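Local coordinates for ABC transporter, substrate binding protein (Polyamine) (PDB 4EUO) that binds gamma-aminobutanoic acid between its lobes in the periplasm and probably delivers it to an ABC transporter for uptake into the cell, at residues A[98-103]-A[261-266]. Residues are numbered along the deposited sequence; the frame is centred on the assembly and turned at random.
With ABU (gamma-amino-butanoic acid), chain E.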
loop_
_atom_site.group_PDB
_atom_site.type_symbol
_atom_site.label_atom_id
_atom_site.label_comp_id
_atom_site.label_asym_id
_atom_site.label_seq_id
_atom_site.Cartn_x
_atom_site.Cartn_y
_atom_site.Cartn_z
ATOM N N SER A 98 5.874 -6.691 3.432
ATOM C CA SER A 98 6.771 -6.070 2.474
ATOM C C SER A 98 7.193 -4.681 2.968
ATOM O O SER A 98 8.373 -4.319 2.927
ATOM C CB SER A 98 6.072 -5.952 1.119
ATOM O OG SER A 98 6.971 -5.349 0.195
ATOM N N PHE A 99 6.207 -3.875 3.402
ATOM C CA PHE A 99 6.448 -2.555 3.956
ATOM C C PHE A 99 5.181 -2.064 4.618
ATOM O O PHE A 99 4.087 -2.580 4.305
ATOM C CB PHE A 99 6.939 -1.520 2.923
ATOM C CG PHE A 99 5.986 -1.245 1.778
ATOM C CD1 PHE A 99 5.057 -0.207 1.854
ATOM C CD2 PHE A 99 6.039 -1.999 0.624
ATOM C CE1 PHE A 99 4.190 0.060 0.786
ATOM C CE2 PHE A 99 5.178 -1.741 -0.444
ATOM C CZ PHE A 99 4.261 -0.710 -0.355
ATOM N N TYR A 100 5.332 -1.066 5.499
ATOM C CA TYR A 100 4.233 -0.506 6.265
ATOM C C TYR A 100 4.023 0.907 5.773
ATOM O O TYR A 100 4.994 1.655 5.576
ATOM C CB TYR A 100 4.609 -0.605 7.745
ATOM C CG TYR A 100 3.586 -0.130 8.743
ATOM C CD1 TYR A 100 2.606 -0.986 9.221
ATOM C CD2 TYR A 100 3.675 1.137 9.314
ATOM C CE1 TYR A 100 1.726 -0.596 10.230
ATOM C CE2 TYR A 100 2.780 1.550 10.310
ATOM C CZ TYR A 100 1.834 0.665 10.780
ATOM O OH TYR A 100 0.996 1.030 11.811
ATOM N N TYR A 101 2.766 1.301 5.532
ATOM C CA TYR A 101 2.518 2.600 4.922
ATOM C C TYR A 101 1.292 3.252 5.499
ATOM O O TYR A 101 0.532 2.617 6.231
ATOM C CB TYR A 101 2.347 2.435 3.390
ATOM C CG TYR A 101 1.117 1.677 2.945
ATOM C CD1 TYR A 101 -0.073 2.342 2.661
ATOM C CD2 TYR A 101 1.147 0.291 2.779
ATOM C CE1 TYR A 101 -1.203 1.645 2.237
ATOM C CE2 TYR A 101 0.021 -0.416 2.365
ATOM C CZ TYR A 101 -1.143 0.267 2.082
ATOM O OH TYR A 101 -2.259 -0.391 1.634
ATOM N N SER A 102 1.041 4.501 5.074
ATOM C CA SER A 102 -0.164 5.200 5.446
ATOM C C SER A 102 -0.828 5.825 4.242
ATOM O O SER A 102 -0.135 6.234 3.304
ATOM C CB SER A 102 0.158 6.378 6.366
ATOM O OG SER A 102 0.631 5.890 7.606
ATOM N N PHE A 103 -2.148 5.944 4.304
ATOM C CA PHE A 103 -2.872 6.868 3.461
ATOM C C PHE A 103 -2.829 8.211 4.204
ATOM O O PHE A 103 -3.159 8.270 5.396
ATOM C CB PHE A 103 -4.322 6.467 3.257
ATOM C CG PHE A 103 -4.440 5.269 2.371
ATOM C CD1 PHE A 103 -4.321 5.393 0.991
ATOM C CD2 PHE A 103 -4.658 4.017 2.909
ATOM C CE1 PHE A 103 -4.410 4.259 0.169
ATOM C CE2 PHE A 103 -4.739 2.898 2.089
ATOM C CZ PHE A 103 -4.647 3.030 0.717
ATOM N N GLY A 261 10.343 6.173 1.908
ATOM C CA GLY A 261 9.538 6.851 2.916
ATOM C C GLY A 261 8.507 5.920 3.557
ATOM O O GLY A 261 7.704 6.366 4.365
ATOM N N TYR A 262 8.555 4.620 3.239
ATOM C CA TYR A 262 7.688 3.621 3.879
ATOM C C TYR A 262 8.447 3.054 5.072
ATOM O O TYR A 262 9.677 3.168 5.126
ATOM C CB TYR A 262 7.303 2.494 2.896
ATOM C CG TYR A 262 6.352 2.988 1.827
ATOM C CD1 TYR A 262 5.203 3.686 2.167
ATOM C CD2 TYR A 262 6.640 2.817 0.468
ATOM C CE1 TYR A 262 4.332 4.160 1.194
ATOM C CE2 TYR A 262 5.782 3.300 -0.515
ATOM C CZ TYR A 262 4.646 3.994 -0.139
ATOM O OH TYR A 262 3.840 4.576 -1.070
ATOM N N ALA A 263 7.734 2.480 6.041
ATOM C CA ALA A 263 8.387 1.917 7.215
ATOM C C ALA A 263 8.773 0.471 6.976
ATOM O O ALA A 263 8.064 -0.289 6.299
ATOM C CB ALA A 263 7.480 2.032 8.432
ATOM N N PRO A 264 9.918 0.048 7.537
ATOM C CA PRO A 264 10.326 -1.352 7.397
ATOM C C PRO A 264 9.468 -2.287 8.242
ATOM O O PRO A 264 8.844 -1.865 9.229
ATOM C CB PRO A 264 11.779 -1.342 7.857
ATOM C CG PRO A 264 11.882 -0.186 8.775
ATOM C CD PRO A 264 10.866 0.831 8.358
ATOM N N VAL A 265 9.469 -3.557 7.852
ATOM C CA VAL A 265 8.756 -4.648 8.509
ATOM C C VAL A 265 9.698 -5.740 8.986
ATOM O O VAL A 265 9.326 -6.897 9.112
ATOM C CB VAL A 265 7.546 -5.159 7.683
ATOM C CG1 VAL A 265 6.426 -4.092 7.687
ATOM C CG2 VAL A 265 7.975 -5.492 6.256
ATOM N N ASN A 266 10.936 -5.319 9.291
ATOM C CA ASN A 266 11.951 -6.124 9.974
ATOM C C ASN A 266 12.257 -5.277 11.204
ATOM O O ASN A 266 12.545 -4.077 11.081
ATOM C CB ASN A 266 13.182 -6.357 9.129
ATOM C CG ASN A 266 14.172 -7.256 9.855
ATOM O OD1 ASN A 266 14.637 -6.913 10.955
ATOM N ND2 ASN A 266 14.489 -8.409 9.287
HETATM N N ABU E . -0.283 -0.965 -1.698
HETATM C CD ABU E . 0.620 0.164 -1.443
HETATM C CB ABU E . 1.437 0.511 -2.663
HETATM C CG ABU E . 2.354 1.641 -2.341
HETATM C C ABU E . 3.147 2.195 -3.505
HETATM O O ABU E . 3.686 3.403 -3.362
HETATM O OXT ABU E . 3.218 1.598 -4.671
#
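Tyr262 lays its ring against Phe99 in an offset stack at the binding site of this periplasmic binding protein, where the loop after helix 250-260 meets strand 96-107 through a single antiparallel bridge. Tyr100 and Ala263 form that bridge as a hydrogen-bonded pair: Tyr100 N donates to Ala263 O at 3.0 Å, and Ala263 N returns a bond of 2.9 Å to Tyr100 O. Next to this bridge the side chains of Phe99 and Tyr262 lie side by side, pointing the same way.

Packing is tightest on this side of the bridge. The ring centroids lie 4.5 Å apart with planes inclined by 27°, and Phe99 CE1 sits over the centre of the tyrosine ring while Phe99 CD1 comes to 3.4 Å from Tyr262 CG. Tyr101 CB packs against the same ring, 3.3 Å from Tyr262 CD1. Tyr101 CG lies between backbone N and carbonyl carbon (chi1 67°), and the ring offers one face to ligand CD, which is offset toward the rim. The ring of Phe99 instead turns its edge, at CZ, to the aliphatic middle of the ligand.

Past the bridge, the contacts between side chains are looser. Ala263 CB stands 4.0 Å from Tyr100 CB and also touches Tyr100 CD2, while the Tyr100 side chain packs on Phe90. Val265 spans the strand backbone with its two methyls: CG1 lies 3.9 Å from Tyr100 N, but CG2 packs closer, 3.5 Å from Ser98 C. Gln253 of helix 250-260 ties Ser98 O to Val265 N.

Thr12 and Arg203 also hydrogen-bond the ligand, and Asp226 OD1 does so as well; from the loop, Tyr262 OH donates to carboxylate atom O of the ligand at 2.6 Å.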